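Local coordinates for glycosyl hydrolase family 2, TIM barrel domain protein (Parabacteroides merdae ATCC 43184, PDB 6DXU) that acts as a gut-bacterial beta-glucuronidase of glycoside hydrolase family 2, probably releasing glucuronic acid from glucuronide conjugates, at residues F204-S212 / M412-P420; W278-E289 / T301-H309. All coordinates share one frame; numbering follows the deposited sequence.

Contact 1 (F204-S212 / M412-P420)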
loop_
_atom_site.group_PDB
_atom_site.type_symbol
_atom_site.label_atom_id
_atom_site.label_comp_id
_atom_site.label_asym_id
_atom_site.label_seq_id
_atom_site.Cartn_x
_atom_site.Cartn_y
_atom_site.Cartn_z
ATOM N N PHE D 204 -9.427 -6.704 -34.198
ATOM C CA PHE D 204 -10.208 -7.648 -33.413
ATOM C C PHE D 204 -9.402 -8.048 -32.183
ATOM O O PHE D 204 -8.275 -8.540 -32.303
ATOM C CB PHE D 204 -10.565 -8.878 -34.247
ATOM C CG PHE D 204 -11.357 -8.561 -35.498
ATOM C CD1 PHE D 204 -10.763 -8.632 -36.752
ATOM C CD2 PHE D 204 -12.687 -8.197 -35.414
ATOM C CE1 PHE D 204 -11.486 -8.336 -37.904
ATOM C CE2 PHE D 204 -13.414 -7.904 -36.549
ATOM C CZ PHE D 204 -12.812 -7.975 -37.803
ATOM N N GLU D 205 -9.984 -7.827 -31.004
ATOM C CA GLU D 205 -9.386 -8.271 -29.752
ATOM C C GLU D 205 -9.660 -9.745 -29.482
ATOM O O GLU D 205 -8.788 -10.458 -28.973
ATOM C CB GLU D 205 -9.919 -7.417 -28.596
ATOM C CG GLU D 205 -9.384 -7.810 -27.234
ATOM C CD GLU D 205 -9.751 -6.812 -26.148
ATOM O OE1 GLU D 205 -10.698 -6.022 -26.350
ATOM O OE2 GLU D 205 -9.104 -6.837 -25.078
ATOM N N GLN D 206 -10.865 -10.210 -29.805
ATOM C CA GLN D 206 -11.260 -11.603 -29.638
ATOM C C GLN D 206 -12.130 -11.988 -30.826
ATOM O O GLN D 206 -12.945 -11.180 -31.282
ATOM C CB GLN D 206 -12.108 -11.823 -28.366
ATOM C CG GLN D 206 -11.523 -11.436 -27.005
ATOM C CD GLN D 206 -10.505 -12.420 -26.494
ATOM O OE1 GLN D 206 -10.381 -13.530 -27.026
ATOM N NE2 GLN D 206 -9.788 -12.042 -25.432
ATOM N N ILE D 207 -11.961 -13.210 -31.325
ATOM C CA ILE D 207 -12.875 -13.801 -32.306
ATOM C C ILE D 207 -13.314 -15.145 -31.756
ATOM O O ILE D 207 -12.485 -16.048 -31.592
ATOM C CB ILE D 207 -12.224 -13.981 -33.688
ATOM C CG1 ILE D 207 -11.789 -12.627 -34.249
ATOM C CG2 ILE D 207 -13.217 -14.674 -34.656
ATOM C CD1 ILE D 207 -10.888 -12.733 -35.456
ATOM N N HIS D 208 -14.603 -15.292 -31.483
ATOM C CA HIS D 208 -15.140 -16.546 -30.961
ATOM C C HIS D 208 -16.102 -17.151 -31.969
ATOM O O HIS D 208 -17.077 -16.508 -32.366
ATOM C CB HIS D 208 -15.818 -16.336 -29.610
ATOM C CG HIS D 208 -14.850 -16.304 -28.472
ATOM N ND1 HIS D 208 -14.947 -15.414 -27.424
ATOM C CD2 HIS D 208 -13.745 -17.050 -28.232
ATOM C CE1 HIS D 208 -13.946 -15.619 -26.583
ATOM N NE2 HIS D 208 -13.206 -16.610 -27.048
ATOM N N LEU D 209 -15.820 -18.380 -32.385
ATOM C CA LEU D 209 -16.633 -19.107 -33.353
ATOM C C LEU D 209 -17.378 -20.196 -32.593
ATOM O O LEU D 209 -16.780 -21.197 -32.201
ATOM C CB LEU D 209 -15.762 -19.704 -34.453
ATOM C CG LEU D 209 -14.822 -18.700 -35.119
ATOM C CD1 LEU D 209 -13.965 -19.385 -36.166
ATOM C CD2 LEU D 209 -15.615 -17.557 -35.731
ATOM N N GLU D 210 -18.670 -19.990 -32.355
ATOM C CA GLU D 210 -19.492 -20.983 -31.670
ATOM C C GLU D 210 -20.103 -21.891 -32.720
ATOM O O GLU D 210 -20.942 -21.446 -33.500
ATOM C CB GLU D 210 -20.607 -20.351 -30.849
ATOM C CG GLU D 210 -20.248 -19.828 -29.503
ATOM C CD GLU D 210 -21.489 -19.307 -28.798
ATOM O OE1 GLU D 210 -21.924 -18.197 -29.142
ATOM O OE2 GLU D 210 -22.050 -20.019 -27.937
ATOM N N SER D 211 -19.656 -23.140 -32.772
ATOM C CA SER D 211 -20.176 -24.113 -33.721
ATOM C C SER D 211 -20.914 -25.208 -32.968
ATOM O O SER D 211 -20.471 -25.645 -31.901
ATOM C CB SER D 211 -19.059 -24.713 -34.569
ATOM O OG SER D 211 -18.078 -25.302 -33.744
ATOM N N SER D 212 -22.048 -25.632 -33.524
ATOM C CA SER D 212 -22.848 -26.725 -32.989
ATOM C C SER D 212 -23.347 -27.569 -34.149
ATOM O O SER D 212 -23.451 -27.097 -35.286
ATOM C CB SER D 212 -24.024 -26.234 -32.142
ATOM O OG SER D 212 -24.813 -25.304 -32.857
ATOM N N MET D 412 -7.469 -19.787 -20.631
ATOM C CA MET D 412 -7.314 -20.984 -21.451
ATOM C C MET D 412 -8.560 -21.245 -22.289
ATOM O O MET D 412 -8.473 -21.556 -23.483
ATOM C CB MET D 412 -7.008 -22.183 -20.550
ATOM C CG MET D 412 -6.910 -23.497 -21.297
ATOM S SD MET D 412 -6.436 -24.846 -20.198
ATOM C CE MET D 412 -7.890 -24.996 -19.146
ATOM N N ILE D 413 -9.734 -21.145 -21.667
ATOM C CA ILE D 413 -10.982 -21.414 -22.378
ATOM C C ILE D 413 -11.230 -20.352 -23.438
ATOM O O ILE D 413 -11.536 -20.671 -24.591
ATOM C CB ILE D 413 -12.154 -21.505 -21.387
ATOM C CG1 ILE D 413 -11.958 -22.726 -20.482
ATOM C CG2 ILE D 413 -13.488 -21.559 -22.157
ATOM C CD1 ILE D 413 -12.963 -22.837 -19.352
ATOM N N VAL D 414 -11.064 -19.082 -23.073
ATOM C CA VAL D 414 -11.248 -17.990 -24.027
ATOM C C VAL D 414 -10.261 -18.109 -25.183
ATOM O O VAL D 414 -10.627 -17.940 -26.352
ATOM C CB VAL D 414 -11.120 -16.634 -23.305
ATOM C CG1 VAL D 414 -10.954 -15.500 -24.307
ATOM C CG2 VAL D 414 -12.343 -16.383 -22.424
ATOM N N GLN D 415 -8.997 -18.415 -24.881
ATOM C CA GLN D 415 -7.994 -18.428 -25.941
ATOM C C GLN D 415 -8.100 -19.651 -26.850
ATOM O O GLN D 415 -7.831 -19.526 -28.044
ATOM C CB GLN D 415 -6.587 -18.342 -25.347
ATOM C CG GLN D 415 -6.316 -16.948 -24.778
ATOM C CD GLN D 415 -5.085 -16.883 -23.920
ATOM O OE1 GLN D 415 -4.204 -17.730 -24.018
ATOM N NE2 GLN D 415 -5.008 -15.847 -23.076
ATOM N N HIS D 416 -8.491 -20.821 -26.331
ATOM C CA HIS D 416 -8.501 -22.054 -27.126
ATOM C C HIS D 416 -9.905 -22.541 -27.464
ATOM O O HIS D 416 -10.058 -23.657 -27.979
ATOM C CB HIS D 416 -7.724 -23.155 -26.401
ATOM C CG HIS D 416 -6.249 -22.908 -26.373
ATOM N ND1 HIS D 416 -5.371 -23.682 -25.640
ATOM C CD2 HIS D 416 -5.495 -21.984 -27.015
ATOM C CE1 HIS D 416 -4.145 -23.216 -25.802
ATOM N NE2 HIS D 416 -4.188 -22.198 -26.641
ATOM N N HIS D 417 -10.921 -21.710 -27.220
ATOM C CA HIS D 417 -12.319 -22.095 -27.425
ATOM C C HIS D 417 -12.593 -22.620 -28.829
ATOM O O HIS D 417 -13.427 -23.516 -29.010
ATOM C CB HIS D 417 -13.206 -20.880 -27.161
ATOM C CG HIS D 417 -14.618 -21.045 -27.615
ATOM N ND1 HIS D 417 -15.034 -20.697 -28.881
ATOM C CD2 HIS D 417 -15.725 -21.462 -26.953
ATOM C CE1 HIS D 417 -16.329 -20.938 -28.997
ATOM N NE2 HIS D 417 -16.775 -21.396 -27.839
ATOM N N ASN D 418 -11.948 -22.047 -29.840
ATOM C CA ASN D 418 -12.345 -22.361 -31.210
ATOM C C ASN D 418 -11.762 -23.671 -31.725
ATOM O O ASN D 418 -12.178 -24.125 -32.801
ATOM C CB ASN D 418 -11.944 -21.233 -32.176
ATOM C CG ASN D 418 -12.566 -19.881 -31.813
ATOM O OD1 ASN D 418 -13.643 -19.813 -31.225
ATOM N ND2 ASN D 418 -11.873 -18.798 -32.168
ATOM N N HIS D 419 -10.806 -24.281 -31.021
ATOM C CA HIS D 419 -10.155 -25.476 -31.559
ATOM C C HIS D 419 -11.079 -26.687 -31.527
ATOM O O HIS D 419 -11.436 -27.148 -30.437
ATOM C CB HIS D 419 -8.879 -25.789 -30.777
ATOM C CG HIS D 419 -7.824 -24.747 -30.941
ATOM N ND1 HIS D 419 -7.098 -24.608 -32.104
ATOM C CD2 HIS D 419 -7.403 -23.762 -30.110
ATOM C CE1 HIS D 419 -6.264 -23.589 -31.976
ATOM N NE2 HIS D 419 -6.421 -23.066 -30.774
ATOM N N PRO D 420 -11.439 -27.278 -32.667
ATOM C CA PRO D 420 -12.292 -28.478 -32.610
ATOM C C PRO D 420 -11.634 -29.646 -31.889
ATOM O O PRO D 420 -12.342 -30.513 -31.360
ATOM C CB PRO D 420 -12.573 -28.795 -34.093
ATOM C CG PRO D 420 -11.447 -28.155 -34.834
ATOM C CD PRO D 420 -11.112 -26.898 -34.051
#
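Asn418 lays its amide across the backbone of strand 206-212, its CG and ND2 beside CG of Leu209. ND2 donates to Ile207 O at 2.9 Å, the acceptor in the amide plane, and is also hydrogen-bonded to OE2 of Glu303. OD1 accepts two hydrogen bonds, from opposite faces of its plane: Leu209 N, 2.9 Å from OD1 and above that plane, and His417 ND1, which meets Asn418 OD1 nearly straight at 166°. This last bond fixes the rotation of the His417 ring, whose CE1 meets Leu209 O edge-on at 3.2 Å. With CG anti to the backbone N (chi1 168°), His417 stands obliquely against the His208 ring, the planes 69° apart. His208 NE2 donates in its ring plane to a lone pair of Val414 O at 3.0 Å, while CG1 of Val414 packs beside the Gln206 amide and NE2 and CE1 of His208. Were Asn418 an alanine, Leu209 N, Ile207 O and Glu303 would probably lose this partner and the His417 ring would be free to turn. Such an asparagine, pairing with an N-H and a carbonyl of one strand, joins the family 2 beta-sandwich to a helix-to-strand loop of the TIM barrel.

Contact 2 (W278-E289 / T301-H309)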
loop_
_atom_site.group_PDB
_atom_site.type_symbol
_atom_site.label_atom_id
_atom_site.label_comp_id
_atom_site.label_asym_id
_atom_site.label_seq_id
_atom_site.Cartn_x
_atom_site.Cartn_y
_atom_site.Cartn_z
ATOM N N TRP D 278 -15.238 -32.698 -38.821
ATOM C CA TRP D 278 -13.879 -32.914 -38.342
ATOM C C TRP D 278 -13.811 -34.273 -37.656
ATOM O O TRP D 278 -14.682 -34.617 -36.854
ATOM C CB TRP D 278 -13.483 -31.797 -37.361
ATOM C CG TRP D 278 -12.047 -31.821 -36.895
ATOM C CD1 TRP D 278 -10.995 -31.118 -37.427
ATOM C CD2 TRP D 278 -11.510 -32.581 -35.804
ATOM N NE1 TRP D 278 -9.839 -31.391 -36.721
ATOM C CE2 TRP D 278 -10.127 -32.289 -35.729
ATOM C CE3 TRP D 278 -12.061 -33.479 -34.883
ATOM C CZ2 TRP D 278 -9.289 -32.865 -34.767
ATOM C CZ3 TRP D 278 -11.231 -34.049 -33.929
ATOM C CH2 TRP D 278 -9.860 -33.736 -33.876
ATOM N N ASP D 279 -12.776 -35.040 -37.970
ATOM C CA ASP D 279 -12.596 -36.389 -37.456
ATOM C C ASP D 279 -11.113 -36.629 -37.206
ATOM O O ASP D 279 -10.263 -35.932 -37.758
ATOM C CB ASP D 279 -13.182 -37.411 -38.447
ATOM C CG ASP D 279 -12.816 -38.828 -38.108
ATOM O OD1 ASP D 279 -11.905 -39.353 -38.787
ATOM O OD2 ASP D 279 -13.401 -39.406 -37.164
ATOM N N VAL D 280 -10.799 -37.607 -36.344
ATOM C CA VAL D 280 -9.391 -37.877 -36.060
ATOM C C VAL D 280 -8.697 -38.537 -37.244
ATOM O O VAL D 280 -7.475 -38.422 -37.383
ATOM C CB VAL D 280 -9.217 -38.716 -34.779
ATOM C CG1 VAL D 280 -9.629 -37.886 -33.535
ATOM C CG2 VAL D 280 -9.988 -40.026 -34.854
ATOM N N ASP D 281 -9.441 -39.220 -38.116
ATOM C CA ASP D 281 -8.809 -39.812 -39.289
ATOM C C ASP D 281 -8.792 -38.863 -40.472
ATOM O O ASP D 281 -7.840 -38.885 -41.266
ATOM C CB ASP D 281 -9.525 -41.108 -39.685
ATOM C CG ASP D 281 -9.381 -42.192 -38.635
ATOM O OD1 ASP D 281 -10.390 -42.859 -38.325
ATOM O OD2 ASP D 281 -8.264 -42.365 -38.106
ATOM N N VAL D 282 -9.811 -38.019 -40.595
ATOM C CA VAL D 282 -9.896 -37.015 -41.652
ATOM C C VAL D 282 -10.156 -35.659 -40.998
ATOM O O VAL D 282 -11.305 -35.195 -40.963
ATOM C CB VAL D 282 -10.987 -37.389 -42.674
ATOM C CG1 VAL D 282 -10.959 -36.458 -43.881
ATOM C CG2 VAL D 282 -10.803 -38.833 -43.125
ATOM N N PRO D 283 -9.134 -35.006 -40.436
ATOM C CA PRO D 283 -9.340 -33.681 -39.828
ATOM C C PRO D 283 -9.575 -32.657 -40.926
ATOM O O PRO D 283 -8.723 -32.458 -41.793
ATOM C CB PRO D 283 -8.023 -33.420 -39.084
ATOM C CG PRO D 283 -7.013 -34.251 -39.820
ATOM C CD PRO D 283 -7.746 -35.476 -40.295
ATOM N N GLN D 284 -10.756 -32.057 -40.930
ATOM C CA GLN D 284 -11.094 -31.068 -41.942
ATOM C C GLN D 284 -11.644 -29.846 -41.230
ATOM O O GLN D 284 -12.468 -29.979 -40.325
ATOM C CB GLN D 284 -12.097 -31.633 -42.964
ATOM C CG GLN D 284 -11.492 -32.761 -43.802
ATOM C CD GLN D 284 -12.380 -33.222 -44.947
ATOM O OE1 GLN D 284 -13.298 -34.021 -44.758
ATOM N NE2 GLN D 284 -12.096 -32.734 -46.145
ATOM N N LEU D 285 -11.183 -28.665 -41.637
ATOM C CA LEU D 285 -11.503 -27.420 -40.962
ATOM C C LEU D 285 -12.153 -26.438 -41.928
ATOM O O LEU D 285 -11.800 -26.371 -43.107
ATOM C CB LEU D 285 -10.228 -26.783 -40.378
ATOM C CG LEU D 285 -9.444 -27.718 -39.458
ATOM C CD1 LEU D 285 -7.987 -27.288 -39.334
ATOM C CD2 LEU D 285 -10.130 -27.661 -38.125
ATOM N N TYR D 286 -13.067 -25.649 -41.397
ATOM C CA TYR D 286 -13.575 -24.472 -42.077
ATOM C C TYR D 286 -12.737 -23.261 -41.683
ATOM O O TYR D 286 -12.065 -23.250 -40.648
ATOM C CB TYR D 286 -15.035 -24.222 -41.707
ATOM C CG TYR D 286 -16.024 -25.158 -42.368
ATOM C CD1 TYR D 286 -16.800 -24.728 -43.434
ATOM C CD2 TYR D 286 -16.164 -26.471 -41.940
ATOM C CE1 TYR D 286 -17.705 -25.578 -44.054
ATOM C CE2 TYR D 286 -17.063 -27.334 -42.549
ATOM C CZ TYR D 286 -17.835 -26.875 -43.605
ATOM O OH TYR D 286 -18.735 -27.712 -44.224
ATOM N N THR D 287 -12.807 -22.217 -42.501
ATOM C CA THR D 287 -12.070 -20.996 -42.211
ATOM C C THR D 287 -13.033 -19.822 -42.178
ATOM O O THR D 287 -13.804 -19.623 -43.118
ATOM C CB THR D 287 -10.988 -20.734 -43.255
ATOM O OG1 THR D 287 -10.112 -21.866 -43.331
ATOM C CG2 THR D 287 -10.177 -19.506 -42.846
ATOM N N CYS D 288 -12.975 -19.030 -41.118
ATOM C CA CYS D 288 -13.753 -17.806 -41.052
ATOM C C CYS D 288 -12.791 -16.644 -41.272
ATOM O O CYS D 288 -11.790 -16.516 -40.556
ATOM C CB CYS D 288 -14.493 -17.701 -39.716
ATOM S SG CYS D 288 -15.488 -16.183 -39.528
ATOM N N GLU D 289 -13.075 -15.824 -42.278
ATOM C CA GLU D 289 -12.228 -14.698 -42.651
ATOM C C GLU D 289 -12.984 -13.413 -42.340
ATOM O O GLU D 289 -14.083 -13.204 -42.854
ATOM C CB GLU D 289 -11.858 -14.785 -44.133
ATOM C CG GLU D 289 -11.076 -13.612 -44.692
ATOM C CD GLU D 289 -10.824 -13.763 -46.188
ATOM O OE1 GLU D 289 -11.806 -13.741 -46.967
ATOM O OE2 GLU D 289 -9.646 -13.915 -46.576
ATOM N N THR D 301 -8.180 -10.847 -41.068
ATOM C CA THR D 301 -7.590 -11.946 -40.329
ATOM C C THR D 301 -8.495 -13.153 -40.490
ATOM O O THR D 301 -9.649 -13.035 -40.908
ATOM C CB THR D 301 -7.372 -11.579 -38.846
ATOM O OG1 THR D 301 -6.643 -12.622 -38.193
ATOM C CG2 THR D 301 -8.699 -11.331 -38.120
ATOM N N GLU D 302 -7.977 -14.327 -40.154
ATOM C CA GLU D 302 -8.803 -15.510 -40.304
ATOM C C GLU D 302 -8.648 -16.398 -39.084
ATOM O O GLU D 302 -7.684 -16.303 -38.325
ATOM C CB GLU D 302 -8.488 -16.297 -41.582
ATOM C CG GLU D 302 -7.073 -16.764 -41.719
ATOM C CD GLU D 302 -6.877 -17.591 -42.988
ATOM O OE1 GLU D 302 -7.055 -17.039 -44.094
ATOM O OE2 GLU D 302 -6.573 -18.799 -42.874
ATOM N N GLU D 303 -9.657 -17.231 -38.885
ATOM C CA GLU D 303 -9.730 -18.144 -37.763
ATOM C C GLU D 303 -10.399 -19.412 -38.259
ATOM O O GLU D 303 -11.382 -19.351 -39.001
ATOM C CB GLU D 303 -10.514 -17.521 -36.598
ATOM C CG GLU D 303 -10.570 -18.390 -35.363
ATOM C CD GLU D 303 -9.368 -18.189 -34.451
ATOM O OE1 GLU D 303 -8.470 -17.386 -34.802
ATOM O OE2 GLU D 303 -9.326 -18.835 -33.382
ATOM N N ARG D 304 -9.865 -20.554 -37.855
ATOM C CA ARG D 304 -10.349 -21.845 -38.300
ATOM C C ARG D 304 -11.216 -22.482 -37.224
ATOM O O ARG D 304 -11.119 -22.164 -36.036
ATOM C CB ARG D 304 -9.172 -22.758 -38.649
ATOM C CG ARG D 304 -8.328 -22.248 -39.810
ATOM C CD ARG D 304 -7.244 -23.244 -40.190
ATOM N NE ARG D 304 -6.518 -23.741 -39.021
ATOM C CZ ARG D 304 -5.510 -24.609 -39.084
ATOM N NH1 ARG D 304 -5.108 -25.074 -40.262
ATOM N NH2 ARG D 304 -4.906 -25.020 -37.975
ATOM N N PHE D 305 -12.080 -23.392 -37.657
ATOM C CA PHE D 305 -12.936 -24.123 -36.734
ATOM C C PHE D 305 -13.368 -25.412 -37.416
ATOM O O PHE D 305 -13.164 -25.595 -38.616
ATOM C CB PHE D 305 -14.143 -23.275 -36.306
ATOM C CG PHE D 305 -15.205 -23.138 -37.375
ATOM C CD1 PHE D 305 -15.062 -22.202 -38.393
ATOM C CD2 PHE D 305 -16.340 -23.938 -37.356
ATOM C CE1 PHE D 305 -16.035 -22.060 -39.378
ATOM C CE2 PHE D 305 -17.316 -23.808 -38.351
ATOM C CZ PHE D 305 -17.159 -22.863 -39.348
ATOM N N GLY D 306 -13.971 -26.299 -36.641
ATOM C CA GLY D 306 -14.460 -27.552 -37.189
ATOM C C GLY D 306 -15.784 -27.936 -36.566
ATOM O O GLY D 306 -16.097 -27.554 -35.437
ATOM N N PHE D 307 -16.570 -28.706 -37.330
ATOM C CA PHE D 307 -17.835 -29.269 -36.873
ATOM C C PHE D 307 -17.594 -30.705 -36.418
ATOM O O PHE D 307 -17.121 -31.531 -37.206
ATOM C CB PHE D 307 -18.883 -29.262 -37.999
ATOM C CG PHE D 307 -19.441 -27.892 -38.328
ATOM C CD1 PHE D 307 -20.325 -27.255 -37.457
ATOM C CD2 PHE D 307 -19.094 -27.259 -39.514
ATOM C CE1 PHE D 307 -20.852 -26.006 -37.757
ATOM C CE2 PHE D 307 -19.619 -26.016 -39.832
ATOM C CZ PHE D 307 -20.494 -25.383 -38.946
ATOM N N ARG D 308 -17.958 -31.018 -35.176
ATOM C CA ARG D 308 -17.917 -32.406 -34.733
ATOM C C ARG D 308 -18.772 -32.558 -33.483
ATOM O O ARG D 308 -18.930 -31.618 -32.699
ATOM C CB ARG D 308 -16.480 -32.888 -34.476
ATOM C CG ARG D 308 -15.921 -32.592 -33.076
ATOM C CD ARG D 308 -15.615 -31.104 -32.895
ATOM N NE ARG D 308 -15.031 -30.838 -31.584
ATOM C CZ ARG D 308 -15.738 -30.683 -30.469
ATOM N NH1 ARG D 308 -17.070 -30.750 -30.501
ATOM N NH2 ARG D 308 -15.114 -30.452 -29.321
ATOM N N HIS D 309 -19.346 -33.748 -33.331
ATOM C CA HIS D 309 -20.187 -34.101 -32.194
ATOM C C HIS D 309 -19.429 -35.067 -31.297
ATOM O O HIS D 309 -18.873 -36.057 -31.784
ATOM C CB HIS D 309 -21.497 -34.750 -32.668
ATOM C CG HIS D 309 -22.460 -35.038 -31.560
ATOM N ND1 HIS D 309 -22.449 -36.222 -30.857
ATOM C CD2 HIS D 309 -23.467 -34.297 -31.037
ATOM C CE1 HIS D 309 -23.397 -36.194 -29.937
ATOM N NE2 HIS D 309 -24.027 -35.036 -30.023
HETATM O O HOH W 1 -15.334 -29.294 -39.937
HETATM O O HOH W 2 -7.500 -14.349 -45.233
#
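Tyr286 packs against two phenylalanines of the partner segment, Phe305 and Phe307. Its CB lies over the face of the Phe305 ring, 3.7 Å from the centroid, a CH-pi contact; the two rings are slid apart and barely overlap. Phe305 reaches this place because its CG stands between the backbone N and the carbonyl carbon (chi1 75°). Phe307 instead turns its edge toward the face of the Tyr286 ring, in a T-shaped pair with planes at 83° and CD2 of Phe307 3.7 Å from CE2 of Tyr286. On the opposite face of the hairpin, CD1 of Leu285 rests over the centre of the guanidinium of Arg304, 3.7 Å from Arg304 CZ, while NH2 of the arginine is salt-bridged to Glu380. On that same face, CG2 of Thr287 packs against the Glu302 carboxylate.

The backbone sets this register. Tyr286 pairs with Phe305 and Cys288 with Glu303, each through two N-H...O bonds, among them Cys288 N to Glu303 O at 2.7 Å. Past the strands, water bridges Gln284 O to Phe307 N, and Trp278 N donates to Phe307 O at 2.7 Å. A second water donates to Glu289 OE2 and Glu302 OE1, linking two carboxylates whose like charges it probably helps to screen; Glu289 OE1 is hydrogen-bonded to Tyr244 OH. Farther out, Val276 N holds Tyr286 OH, Asp379 O takes the indole NH of Trp278, and Leu222 and Leu209 pack on Phe305. This is an antiparallel beta hairpin, 286-294 with 297-305, whose aromatic cluster faces the second sheet of the family 2 immunoglobulin-like beta-sandwich.

Contact 2 is nested within the chain loop closed by contact 1, and their centres are 12 Å apart. Contact 1 crosses from the beta-sandwich to the TIM barrel, whereas contact 2 lies in the hairpin of the sandwich and its flanks, which the loop after helix 399-416 also touches. Asn418 ND2 lies 2.8 Å from Glu303 OE2, a probable hydrogen bond that ties contact 1 to the hairpin. Pro420 O is 2.7 Å from Arg308 NE, probably a second such tie, and Pro420 CG packs 3.6 Å from Leu285 CD2. A bound bicine lies about 8 Å from the side chain of Tyr286 and about 13 Å from that of Leu209; its pocket includes Val251, Phe252 and Met270.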